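Alpha-pyrone synthesis polyketide synthase-like Pks18 (Mycobacterium tuberculosis, PDB 1TED) probably makes tri- and tetraketide alpha-pyrones by extending medium- and long-chain aliphatic acyl-CoA starters with malonyl-CoA. Local coordinates at residues 33-38 with 245-250; 262-267 with 275-280; 284-289 with 320-325; 354-359 with 386-391. All coordinates share one frame; numbering follows the deposited sequence.

From the N terminus, contact 1 closes the longest loop: 206 residues, nearly the whole N-terminal half, separate segment 33-38 from 245-250, which pairs with it and joins the two halves of the fold through the large mixed sheet. The other three contacts follow in series within the C-terminal half, none nesting or crossing. Contact 2 closes a short hairpin beside the acyl tunnel. The chain then turns into helix 281-299, which contact 3 pairs with helix 317-327; Asp-262 and Tyr-284 link contacts 2 and 3. Contact 4 seats helix 349-361 on strand 382-390, which neighbours strand 247-256, so contacts 1 and 4 touch.

Contact 1: residues 33-38 with 245-250; sequences AVIEGL and GKVVVR
Lys-246 reaches across to the neighbouring strand, meeting first Val-34 and then Glu-36. Its CB lies 4.1 Å from Val-34 CG1, and CG comes closer to the same methyl, at 3.8 Å, the lysine chain running across the valine roughly perpendicular to it. Beyond CD the chain passes to Glu-36, where CE sits 3.6 Å from Glu-36 O. The bend at chi4 (-59°) sets NZ beside the glutamate, 3.5 Å from Glu-36 CB. The charged ends stop short of a salt bridge, with NZ and Glu-36 OE2 4.2 Å apart; a water donates to OE2 and accepts weakly from NZ. A lysine suits this place because its methylenes can lie on a valine while its ammonium ends beside a partly exposed glutamate and a water.

The backbones behind these side chains are antiparallel neighbours in the large mixed sheet of the thiolase fold: strand 32-41 belongs to the N-terminal half, strand 247-256 opens the C-terminal half. Ile-35 and Val-247 form a hydrogen-bonded pair, Ile-35 N giving to Val-247 O at 2.8 Å, with a weak return bond from Val-247 N. Val-249 N also donates to Ala-33 O, and a water joins Ala-33 N to Val-249 O. Beta-branched residues fit such extended backbone: Ile-35 and Val-247 stand next to each other, CD1 to CG1 3.8 Å, while Val-34 and Val-248 meet by their CG2 methyls on the other face. On its far side strand 32-41 pairs with strand 226-236, where Glu-36 and Gly-37 both face Val-232 in a classic beta bulge.

Contact 2: residues 262-267 with 275-280; sequences DGIVLG and CELSEN
Val-265 and Glu-276 form a hydrogen-bonded antiparallel pair: Glu-276 N gives to Val-265 O at 2.6 Å, and Val-265 N returns a bond to Glu-276 O at 2.9 Å. Ser-278 N continues the ladder to Gly-263 O just beyond the regular strands. A water also donates to both Asp-262 O and Glu-276 O, bridging the two backbones.

Apolar contacts gather on the face carrying Ile-264, Leu-266, Cys-275 and Leu-277. Leu-266 CD2 reaches Cys-275 CB at 3.6 Å and is almost as near to SG, which lies anti to the backbone N (chi1 169°). Ile-264 and Leu-277 run alongside each other, CG1 to CD2 4.0 Å. The two strands are the arms of a beta hairpin, 264-269 with 272-277, that borders the acyl tunnel: a bound myristic acid touches both Leu-266 and Cys-275, and the branched apolar leucine and the small cysteine suit a wall that meets a fatty chain. The side chain of Ile-264 lies about 6 Å from that of Cys-175, the probable nucleophile.

The other face pairs Val-265 with Glu-276, and polar side chains gather at the open end of the hairpin. Glu-276 slants across Val-265, OE1 3.4 Å from CG1, and OE2 makes a long, weak ion pair with Arg-103 of the second subunit. Ser-278 CB comes to 3.1 Å from Asp-262 O. Asp-262 OD1 is hydrogen-bonded to Tyr-284 OH. Serine is apt before a helix, since Ser-278 OG accepts from Asn-280 N at 2.9 Å, a capping bond in the turn leading into helix 281-299.

Contact 3: residues 284-289 with 320-325; sequences YIFSGV and IEQSVR
Arg-325 lays its guanidinium flat on one face of the Phe-286 ring, a stacked cation-pi contact with centres 3.5 Å apart and planes only 7° from parallel. NH2 stands over the root of the ring, 3.3 Å from Phe-286 CG, while NH1 lies above the far rim, 3.4 Å from both CE1 and CZ. A chi1 of 168° puts Phe-286 CG anti to its backbone N, where Arg-325 NH2 meets it. An arginine fits because its flat, delocalised cation can spread over an aromatic face and still keep its N-H groups for bonds in its own plane.

Gln-322, one helical turn before Arg-325, uses those bonds. Its OE1 takes NE at 3.0 Å and NH2 at 2.7 Å, from opposite faces of the amide plane. This two-nitrogen grip helps to fix the rotation of the guanidinium, and OE1 itself lies 3.5 Å from Phe-286 CB. Deeper in, Ile-285 CG2 rests on Ser-323 OG, a small side chain whose hydroxyl is bonded to Ile-319 O of its own helix.

Helices 281-299 and 317-327 run in roughly the same direction, their segments inclined at 29° with axes 7.8 Å apart. Ser-326 OG adds a bond to Phe-286 O, and the inward side chains Ile-285, Val-289 and Ser-323 settle on Phe-375 and Phe-377 of strand 370-378.

Contact 4: residues 354-359 with 386-391; sequences FVLETM and MLFDII
Leu-356 and Met-359 pack on Phe-388 and Ile-390 in a buried, wholly apolar contact of helix on sheet, where helix 349-361 lies against strand 382-390 of the large mixed sheet. The segment axes are 10.8 Å apart and inclined at 35°, so side chains alone span the gap, and no hydrogen bond crosses it. Alternate residues of the strand, Phe-388 and Ile-390, point toward the helix; residues three apart on the helix, Leu-356 and Met-359, meet them.

The ring of Phe-388 receives a methyl over one face. Leu-356 CD2 stands 3.7 Å above the ring plane, displaced toward the rim, with Phe-388 CE1 its nearest atom; the geometry is that of a CH-pi contact, 25° off the ring normal. Leucine and phenylalanine pass one another, pointing opposite ways. Phe-388 CG sits between its backbone N and carbonyl carbon (chi1 67°), a crowded position that a strand tolerates more readily than a helix. Met-359 SD approaches the rim of the ring almost level with it, 4.3 Å from Phe-388 CZ. Methionine's long, unbranched chain carries SD to the ring while CB, at its base, meets Ile-390 CD1 at 3.9 Å. The same CD1 is 4.4 Å from Leu-356 CD2, so the isoleucine tip touches both helix residues.

Leu-356 carries the apolar layer on to Val-247 of strand 247-256 and Leu-38 of strand 32-41, while Val-355 and Met-359 touch Val-340 and Gln-336 of helix 335-344.

Contact 1: residues 33-38 with 245-250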
loop_
_atom_site.group_PDB
_atom_site.type_symbol
_atom_site.label_atom_id
_atom_site.label_comp_id
_atom_site.label_asym_id
_atom_site.label_seq_id
_atom_site.Cartn_x
_atom_site.Cartn_y
_atom_site.Cartn_z
ATOM N N ALA A 33 -2.719 20.516 7.792
ATOM C CA ALA A 33 -3.380 19.288 8.229
ATOM C C ALA A 33 -3.321 19.167 9.745
ATOM O O ALA A 33 -2.289 19.425 10.364
ATOM C CB ALA A 33 -2.733 18.074 7.582
ATOM N N VAL A 34 -4.445 18.771 10.329
ATOM C CA VAL A 34 -4.578 18.627 11.768
ATOM C C VAL A 34 -5.160 17.268 12.168
ATOM O O VAL A 34 -6.137 16.807 11.584
ATOM C CB VAL A 34 -5.499 19.758 12.330
ATOM C CG1 VAL A 34 -5.851 19.504 13.800
ATOM C CG2 VAL A 34 -4.806 21.099 12.166
ATOM N N ILE A 35 -4.539 16.618 13.147
ATOM C CA ILE A 35 -5.048 15.347 13.653
ATOM C C ILE A 35 -6.143 15.813 14.599
ATOM O O ILE A 35 -5.859 16.373 15.647
ATOM C CB ILE A 35 -3.988 14.581 14.463
ATOM C CG1 ILE A 35 -2.856 14.127 13.539
ATOM C CG2 ILE A 35 -4.636 13.399 15.174
ATOM C CD1 ILE A 35 -1.612 13.662 14.295
ATOM N N GLU A 36 -7.393 15.590 14.219
ATOM C CA GLU A 36 -8.514 16.050 15.013
ATOM C C GLU A 36 -9.091 14.976 15.922
ATOM O O GLU A 36 -9.803 15.272 16.881
ATOM C CB GLU A 36 -9.567 16.631 14.058
ATOM C CG GLU A 36 -8.896 17.570 13.068
ATOM C CD GLU A 36 -9.835 18.488 12.320
ATOM O OE1 GLU A 36 -10.745 17.984 11.632
ATOM O OE2 GLU A 36 -9.643 19.725 12.406
ATOM N N GLY A 37 -8.754 13.728 15.622
ATOM C CA GLY A 37 -9.223 12.616 16.422
ATOM C C GLY A 37 -8.121 11.582 16.481
ATOM O O GLY A 37 -7.399 11.394 15.507
ATOM N N LEU A 38 -7.991 10.918 17.623
ATOM C CA LEU A 38 -6.967 9.902 17.814
ATOM C C LEU A 38 -7.428 8.860 18.830
ATOM O O LEU A 38 -7.809 9.196 19.956
ATOM C CB LEU A 38 -5.670 10.562 18.297
ATOM C CG LEU A 38 -4.412 9.716 18.552
ATOM C CD1 LEU A 38 -3.241 10.647 18.761
ATOM C CD2 LEU A 38 -4.577 8.816 19.773
ATOM N N GLY A 245 -5.548 19.839 22.690
ATOM C CA GLY A 245 -5.522 18.444 22.300
ATOM C C GLY A 245 -5.303 18.246 20.810
ATOM O O GLY A 245 -4.829 17.193 20.397
ATOM N N LYS A 246 -5.648 19.247 20.002
ATOM C CA LYS A 246 -5.467 19.141 18.557
ATOM C C LYS A 246 -3.978 19.099 18.219
ATOM O O LYS A 246 -3.154 19.744 18.878
ATOM C CB LYS A 246 -6.151 20.310 17.828
ATOM C CG LYS A 246 -7.493 19.944 17.171
ATOM C CD LYS A 246 -8.603 19.764 18.201
ATOM C CE LYS A 246 -9.641 18.698 17.797
ATOM N NZ LYS A 246 -10.348 18.953 16.502
ATOM N N VAL A 247 -3.633 18.328 17.192
ATOM C CA VAL A 247 -2.239 18.180 16.791
ATOM C C VAL A 247 -2.033 18.659 15.365
ATOM O O VAL A 247 -2.604 18.093 14.434
ATOM C CB VAL A 247 -1.800 16.702 16.878
ATOM C CG1 VAL A 247 -0.362 16.557 16.436
ATOM C CG2 VAL A 247 -1.968 16.193 18.289
ATOM N N VAL A 248 -1.216 19.694 15.192
ATOM C CA VAL A 248 -0.936 20.231 13.862
ATOM C C VAL A 248 0.247 19.504 13.202
ATOM O O VAL A 248 1.330 19.396 13.790
ATOM C CB VAL A 248 -0.604 21.753 13.923
ATOM C CG1 VAL A 248 -0.358 22.297 12.516
ATOM C CG2 VAL A 248 -1.735 22.511 14.583
ATOM N N VAL A 249 0.037 18.991 11.993
ATOM C CA VAL A 249 1.111 18.318 11.271
ATOM C C VAL A 249 1.787 19.402 10.431
ATOM O O VAL A 249 1.379 19.704 9.309
ATOM C CB VAL A 249 0.575 17.170 10.367
ATOM C CG1 VAL A 249 1.730 16.470 9.672
ATOM C CG2 VAL A 249 -0.190 16.156 11.212
ATOM N N ARG A 250 2.826 19.988 11.012
ATOM C CA ARG A 250 3.574 21.071 10.399
ATOM C C ARG A 250 4.447 20.706 9.206
ATOM O O ARG A 250 4.470 21.436 8.212
ATOM C CB ARG A 250 4.427 21.748 11.473
ATOM C CG ARG A 250 3.605 22.229 12.673
ATOM C CD ARG A 250 4.486 22.759 13.791
ATOM N NE ARG A 250 5.395 23.791 13.310
ATOM C CZ ARG A 250 6.217 24.488 14.086
ATOM N NH1 ARG A 250 6.252 24.270 15.398
ATOM N NH2 ARG A 250 7.004 25.408 13.543
HETATM O O HOH W 1 -0.104 20.406 7.082
HETATM O O HOH W 2 -6.555 15.139 18.719
HETATM O O HOH W 3 -9.666 21.519 14.592
#

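Contact 2: residues 262-267 with 275-280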
loop_
_atom_site.group_PDB
_atom_site.type_symbol
_atom_site.label_atom_id
_atom_site.label_comp_id
_atom_site.label_asym_id
_atom_site.label_seq_id
_atom_site.Cartn_x
_atom_site.Cartn_y
_atom_site.Cartn_z
ATOM N N ASP A 262 20.095 -3.797 4.094
ATOM C CA ASP A 262 20.020 -4.984 4.935
ATOM C C ASP A 262 19.558 -4.681 6.344
ATOM O O ASP A 262 19.501 -5.580 7.183
ATOM C CB ASP A 262 21.392 -5.661 4.997
ATOM C CG ASP A 262 22.373 -4.910 5.887
ATOM O OD1 ASP A 262 22.342 -3.662 5.901
ATOM O OD2 ASP A 262 23.181 -5.569 6.570
ATOM N N GLY A 263 19.228 -3.422 6.605
ATOM C CA GLY A 263 18.805 -3.030 7.941
ATOM C C GLY A 263 17.505 -3.639 8.441
ATOM O O GLY A 263 17.485 -4.281 9.496
ATOM N N ILE A 264 16.418 -3.418 7.702
ATOM C CA ILE A 264 15.104 -3.948 8.067
ATOM C C ILE A 264 14.557 -4.731 6.882
ATOM O O ILE A 264 14.187 -4.150 5.860
ATOM C CB ILE A 264 14.108 -2.806 8.427
ATOM C CG1 ILE A 264 14.624 -2.031 9.640
ATOM C CG2 ILE A 264 12.710 -3.387 8.700
ATOM C CD1 ILE A 264 13.859 -0.757 9.949
ATOM N N VAL A 265 14.516 -6.050 7.016
ATOM C CA VAL A 265 14.033 -6.894 5.943
ATOM C C VAL A 265 12.730 -7.587 6.299
ATOM O O VAL A 265 12.628 -8.268 7.319
ATOM C CB VAL A 265 15.091 -7.945 5.568
ATOM C CG1 VAL A 265 14.542 -8.910 4.546
ATOM C CG2 VAL A 265 16.307 -7.258 5.008
ATOM N N LEU A 266 11.729 -7.404 5.445
ATOM C CA LEU A 266 10.427 -8.020 5.658
ATOM C C LEU A 266 10.192 -9.039 4.556
ATOM O O LEU A 266 10.558 -8.816 3.406
ATOM C CB LEU A 266 9.317 -6.961 5.639
ATOM C CG LEU A 266 9.507 -5.803 6.621
ATOM C CD1 LEU A 266 8.290 -4.871 6.556
ATOM C CD2 LEU A 266 9.699 -6.350 8.026
ATOM N N GLY A 267 9.587 -10.162 4.911
ATOM C CA GLY A 267 9.341 -11.188 3.920
ATOM C C GLY A 267 8.180 -12.074 4.298
ATOM O O GLY A 267 7.684 -12.014 5.422
ATOM N N CYS A 275 10.341 -10.627 10.016
ATOM C CA CYS A 275 11.146 -9.418 9.911
ATOM C C CYS A 275 12.571 -9.780 10.318
ATOM O O CYS A 275 12.794 -10.316 11.403
ATOM C CB CYS A 275 10.605 -8.332 10.839
ATOM S SG CYS A 275 11.699 -6.890 11.043
ATOM N N GLU A 276 13.532 -9.509 9.443
ATOM C CA GLU A 276 14.932 -9.806 9.738
ATOM C C GLU A 276 15.683 -8.492 9.944
ATOM O O GLU A 276 15.772 -7.667 9.030
ATOM C CB GLU A 276 15.566 -10.611 8.593
ATOM C CG GLU A 276 14.896 -11.964 8.361
ATOM C CD GLU A 276 15.187 -12.531 6.983
ATOM O OE1 GLU A 276 15.640 -11.756 6.109
ATOM O OE2 GLU A 276 14.950 -13.741 6.768
ATOM N N LEU A 277 16.204 -8.312 11.159
ATOM C CA LEU A 277 16.945 -7.112 11.540
ATOM C C LEU A 277 18.451 -7.359 11.546
ATOM O O LEU A 277 18.923 -8.417 11.977
ATOM C CB LEU A 277 16.492 -6.647 12.922
ATOM C CG LEU A 277 14.990 -6.380 13.042
ATOM C CD1 LEU A 277 14.623 -6.123 14.488
ATOM C CD2 LEU A 277 14.614 -5.196 12.163
ATOM N N SER A 278 19.199 -6.375 11.064
ATOM C CA SER A 278 20.649 -6.462 10.998
ATOM C C SER A 278 21.317 -6.038 12.307
ATOM O O SER A 278 20.777 -5.220 13.061
ATOM C CB SER A 278 21.160 -5.580 9.860
ATOM O OG SER A 278 22.536 -5.285 10.020
ATOM N N GLU A 279 22.494 -6.602 12.575
ATOM C CA GLU A 279 23.240 -6.258 13.780
ATOM C C GLU A 279 23.639 -4.785 13.657
ATOM O O GLU A 279 23.790 -4.083 14.656
ATOM C CB GLU A 279 24.496 -7.141 13.902
ATOM C CG GLU A 279 24.218 -8.647 14.016
ATOM C CD GLU A 279 23.630 -9.067 15.372
ATOM O OE1 GLU A 279 23.112 -8.186 16.107
ATOM O OE2 GLU A 279 23.681 -10.284 15.692
ATOM N N ASN A 280 23.785 -4.329 12.416
ATOM C CA ASN A 280 24.157 -2.949 12.102
ATOM C C ASN A 280 23.015 -1.921 12.199
ATOM O O ASN A 280 23.269 -0.723 12.048
ATOM C CB ASN A 280 24.724 -2.862 10.680
ATOM C CG ASN A 280 25.986 -3.683 10.486
ATOM O OD1 ASN A 280 26.409 -3.912 9.351
ATOM N ND2 ASN A 280 26.599 -4.122 11.584
HETATM O O HOH W 4 18.314 -8.001 7.873
#

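Contact 3: residues 284-289 with 320-325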
loop_
_atom_site.group_PDB
_atom_site.type_symbol
_atom_site.label_atom_id
_atom_site.label_comp_id
_atom_site.label_asym_id
_atom_site.label_seq_id
_atom_site.Cartn_x
_atom_site.Cartn_y
_atom_site.Cartn_z
ATOM N N TYR A 284 22.947 2.274 12.068
ATOM C CA TYR A 284 22.327 3.041 10.980
ATOM C C TYR A 284 21.444 4.128 11.580
ATOM O O TYR A 284 21.352 5.238 11.057
ATOM C CB TYR A 284 21.461 2.142 10.083
ATOM C CG TYR A 284 22.191 1.011 9.399
ATOM C CD1 TYR A 284 23.505 1.164 8.954
ATOM C CD2 TYR A 284 21.541 -0.190 9.131
ATOM C CE1 TYR A 284 24.154 0.150 8.254
ATOM C CE2 TYR A 284 22.176 -1.210 8.427
ATOM C CZ TYR A 284 23.481 -1.034 7.989
ATOM O OH TYR A 284 24.092 -2.038 7.269
ATOM N N ILE A 285 20.788 3.783 12.681
ATOM C CA ILE A 285 19.918 4.706 13.379
ATOM C C ILE A 285 20.717 5.868 13.954
ATOM O O ILE A 285 20.372 7.025 13.742
ATOM C CB ILE A 285 19.174 3.991 14.532
ATOM C CG1 ILE A 285 18.187 2.972 13.948
ATOM C CG2 ILE A 285 18.453 5.008 15.409
ATOM C CD1 ILE A 285 17.549 2.077 14.981
ATOM N N PHE A 286 21.784 5.556 14.681
ATOM C CA PHE A 286 22.607 6.588 15.291
ATOM C C PHE A 286 23.157 7.615 14.318
ATOM O O PHE A 286 23.099 8.814 14.568
ATOM C CB PHE A 286 23.791 5.977 16.027
ATOM C CG PHE A 286 24.820 6.992 16.434
ATOM C CD1 PHE A 286 24.553 7.900 17.463
ATOM C CD2 PHE A 286 26.041 7.068 15.766
ATOM C CE1 PHE A 286 25.488 8.875 17.823
ATOM C CE2 PHE A 286 26.992 8.039 16.114
ATOM C CZ PHE A 286 26.714 8.948 17.147
ATOM N N SER A 287 23.710 7.150 13.209
ATOM C CA SER A 287 24.298 8.069 12.253
ATOM C C SER A 287 23.297 8.617 11.245
ATOM O O SER A 287 23.610 9.545 10.487
ATOM C CB SER A 287 25.472 7.398 11.529
ATOM O OG SER A 287 25.040 6.276 10.794
ATOM N N GLY A 288 22.087 8.067 11.254
ATOM C CA GLY A 288 21.078 8.533 10.325
ATOM C C GLY A 288 20.110 9.549 10.899
ATOM O O GLY A 288 19.666 10.448 10.186
ATOM N N VAL A 289 19.789 9.426 12.183
ATOM C CA VAL A 289 18.834 10.330 12.812
ATOM C C VAL A 289 19.258 11.802 12.852
ATOM O O VAL A 289 18.648 12.639 12.191
ATOM C CB VAL A 289 18.475 9.833 14.237
ATOM C CG1 VAL A 289 17.519 10.797 14.922
ATOM C CG2 VAL A 289 17.833 8.462 14.145
ATOM N N ILE A 320 15.532 3.050 20.553
ATOM C CA ILE A 320 15.299 4.277 21.319
ATOM C C ILE A 320 16.666 4.829 21.731
ATOM O O ILE A 320 16.968 5.999 21.546
ATOM C CB ILE A 320 14.436 3.984 22.588
ATOM C CG1 ILE A 320 13.069 3.429 22.160
ATOM C CG2 ILE A 320 14.236 5.260 23.416
ATOM C CD1 ILE A 320 12.117 3.135 23.314
ATOM N N GLU A 321 17.482 3.937 22.274
ATOM C CA GLU A 321 18.848 4.190 22.738
ATOM C C GLU A 321 19.675 5.034 21.764
ATOM O O GLU A 321 20.160 6.118 22.108
ATOM C CB GLU A 321 19.517 2.833 22.906
ATOM C CG GLU A 321 20.654 2.736 23.845
ATOM C CD GLU A 321 20.922 1.289 24.177
ATOM O OE1 GLU A 321 21.157 0.497 23.242
ATOM O OE2 GLU A 321 20.883 0.935 25.370
ATOM N N GLN A 322 19.839 4.518 20.548
ATOM C CA GLN A 322 20.624 5.189 19.518
ATOM C C GLN A 322 19.964 6.438 18.961
ATOM O O GLN A 322 20.658 7.369 18.539
ATOM C CB GLN A 322 20.953 4.214 18.385
ATOM C CG GLN A 322 21.860 3.054 18.809
ATOM C CD GLN A 322 23.124 3.528 19.537
ATOM O OE1 GLN A 322 23.736 4.529 19.160
ATOM N NE2 GLN A 322 23.521 2.797 20.575
ATOM N N SER A 323 18.634 6.471 18.957
ATOM C CA SER A 323 17.932 7.649 18.457
ATOM C C SER A 323 18.248 8.816 19.381
ATOM O O SER A 323 18.527 9.922 18.921
ATOM C CB SER A 323 16.412 7.416 18.411
ATOM O OG SER A 323 16.068 6.515 17.367
ATOM N N VAL A 324 18.217 8.562 20.686
ATOM C CA VAL A 324 18.505 9.605 21.665
ATOM C C VAL A 324 19.976 10.056 21.627
ATOM O O VAL A 324 20.272 11.257 21.741
ATOM C CB VAL A 324 18.140 9.132 23.097
ATOM C CG1 VAL A 324 18.691 10.097 24.132
ATOM C CG2 VAL A 324 16.624 9.043 23.239
ATOM N N ARG A 325 20.898 9.109 21.461
ATOM C CA ARG A 325 22.308 9.473 21.413
ATOM C C ARG A 325 22.578 10.314 20.164
ATOM O O ARG A 325 23.247 11.351 20.228
ATOM C CB ARG A 325 23.198 8.221 21.419
ATOM C CG ARG A 325 24.683 8.537 21.548
ATOM C CD ARG A 325 25.506 7.299 21.833
ATOM N NE ARG A 325 25.461 6.345 20.733
ATOM C CZ ARG A 325 26.407 6.215 19.810
ATOM N NH1 ARG A 325 27.491 6.984 19.857
ATOM N NH2 ARG A 325 26.269 5.310 18.846
#

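Contact 4: residues 354-359 with 386-391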
loop_
_atom_site.group_PDB
_atom_site.type_symbol
_atom_site.label_atom_id
_atom_site.label_comp_id
_atom_site.label_asym_id
_atom_site.label_seq_id
_atom_site.Cartn_x
_atom_site.Cartn_y
_atom_site.Cartn_z
ATOM N N PHE A 354 0.640 5.453 19.657
ATOM C CA PHE A 354 0.403 5.234 21.085
ATOM C C PHE A 354 1.230 6.285 21.809
ATOM O O PHE A 354 0.815 6.845 22.821
ATOM C CB PHE A 354 0.884 3.855 21.523
ATOM C CG PHE A 354 -0.179 2.801 21.509
ATOM C CD1 PHE A 354 -0.902 2.533 20.355
ATOM C CD2 PHE A 354 -0.406 2.020 22.637
ATOM C CE1 PHE A 354 -1.837 1.493 20.318
ATOM C CE2 PHE A 354 -1.339 0.976 22.616
ATOM C CZ PHE A 354 -2.055 0.712 21.446
ATOM N N VAL A 355 2.415 6.546 21.267
ATOM C CA VAL A 355 3.326 7.525 21.835
ATOM C C VAL A 355 2.746 8.929 21.823
ATOM O O VAL A 355 2.817 9.649 22.819
ATOM C CB VAL A 355 4.659 7.516 21.070
ATOM C CG1 VAL A 355 5.503 8.723 21.459
ATOM C CG2 VAL A 355 5.401 6.233 21.386
ATOM N N LEU A 356 2.172 9.307 20.688
ATOM C CA LEU A 356 1.572 10.619 20.504
ATOM C C LEU A 356 0.405 10.826 21.472
ATOM O O LEU A 356 0.267 11.902 22.051
ATOM C CB LEU A 356 1.134 10.762 19.034
ATOM C CG LEU A 356 0.709 12.093 18.392
ATOM C CD1 LEU A 356 -0.688 12.423 18.826
ATOM C CD2 LEU A 356 1.663 13.220 18.763
ATOM N N GLU A 357 -0.417 9.793 21.673
ATOM C CA GLU A 357 -1.556 9.898 22.591
ATOM C C GLU A 357 -1.150 10.223 24.034
ATOM O O GLU A 357 -1.847 10.955 24.722
ATOM C CB GLU A 357 -2.399 8.607 22.579
ATOM C CG GLU A 357 -3.590 8.629 23.564
ATOM C CD GLU A 357 -4.508 7.419 23.432
ATOM O OE1 GLU A 357 -4.063 6.283 23.690
ATOM O OE2 GLU A 357 -5.683 7.602 23.059
ATOM N N THR A 358 -0.038 9.664 24.495
ATOM C CA THR A 358 0.435 9.925 25.855
ATOM C C THR A 358 0.834 11.390 25.993
ATOM O O THR A 358 0.545 12.030 27.005
ATOM C CB THR A 358 1.663 9.048 26.203
ATOM O OG1 THR A 358 1.266 7.672 26.267
ATOM C CG2 THR A 358 2.268 9.467 27.545
ATOM N N MET A 359 1.498 11.916 24.966
ATOM C CA MET A 359 1.949 13.304 24.964
ATOM C C MET A 359 0.754 14.241 24.923
ATOM O O MET A 359 0.801 15.353 25.455
ATOM C CB MET A 359 2.866 13.563 23.762
ATOM C CG MET A 359 4.138 12.706 23.766
ATOM S SD MET A 359 5.132 12.916 22.269
ATOM C CE MET A 359 6.769 12.343 22.828
ATOM N N MET A 386 7.831 13.446 11.274
ATOM C CA MET A 386 7.107 14.700 11.120
ATOM C C MET A 386 7.407 15.677 12.246
ATOM O O MET A 386 7.801 15.271 13.340
ATOM C CB MET A 386 5.593 14.427 11.108
ATOM C CG MET A 386 4.995 14.136 12.494
ATOM S SD MET A 386 3.168 14.124 12.559
ATOM C CE MET A 386 2.852 13.080 13.939
ATOM N N LEU A 387 7.235 16.965 11.962
ATOM C CA LEU A 387 7.388 18.020 12.958
ATOM C C LEU A 387 5.929 18.312 13.311
ATOM O O LEU A 387 5.089 18.369 12.416
ATOM C CB LEU A 387 8.031 19.285 12.362
ATOM C CG LEU A 387 8.014 20.526 13.282
ATOM C CD1 LEU A 387 8.888 20.283 14.509
ATOM C CD2 LEU A 387 8.521 21.751 12.536
ATOM N N PHE A 388 5.615 18.485 14.591
ATOM C CA PHE A 388 4.232 18.741 14.962
ATOM C C PHE A 388 4.051 19.643 16.173
ATOM O O PHE A 388 4.983 19.870 16.944
ATOM C CB PHE A 388 3.510 17.404 15.193
ATOM C CG PHE A 388 4.012 16.635 16.384
ATOM C CD1 PHE A 388 3.536 16.914 17.664
ATOM C CD2 PHE A 388 4.975 15.639 16.230
ATOM C CE1 PHE A 388 4.014 16.208 18.779
ATOM C CE2 PHE A 388 5.457 14.930 17.336
ATOM C CZ PHE A 388 4.975 15.215 18.611
ATOM N N ASP A 389 2.833 20.154 16.320
ATOM C CA ASP A 389 2.451 21.025 17.429
ATOM C C ASP A 389 1.220 20.470 18.162
ATOM O O ASP A 389 0.235 20.093 17.529
ATOM C CB ASP A 389 2.108 22.429 16.914
ATOM C CG ASP A 389 3.309 23.355 16.868
ATOM O OD1 ASP A 389 4.442 22.904 17.149
ATOM O OD2 ASP A 389 3.115 24.546 16.547
ATOM N N ILE A 390 1.288 20.395 19.488
ATOM C CA ILE A 390 0.148 19.947 20.281
ATOM C C ILE A 390 -0.367 21.188 21.016
ATOM O O ILE A 390 0.362 21.822 21.790
ATOM C CB ILE A 390 0.524 18.877 21.337
ATOM C CG1 ILE A 390 1.031 17.598 20.661
ATOM C CG2 ILE A 390 -0.711 18.531 22.181
ATOM C CD1 ILE A 390 1.504 16.542 21.656
ATOM N N ILE A 391 -1.618 21.547 20.770
ATOM C CA ILE A 391 -2.178 22.712 21.422
ATOM C C ILE A 391 -2.592 22.391 22.858
ATOM O O ILE A 391 -3.384 21.473 23.109
ATOM C CB ILE A 391 -3.374 23.264 20.621
ATOM C CG1 ILE A 391 -2.907 23.595 19.199
ATOM C CG2 ILE A 391 -3.942 24.494 21.313
ATOM C CD1 ILE A 391 -3.854 24.428 18.411
#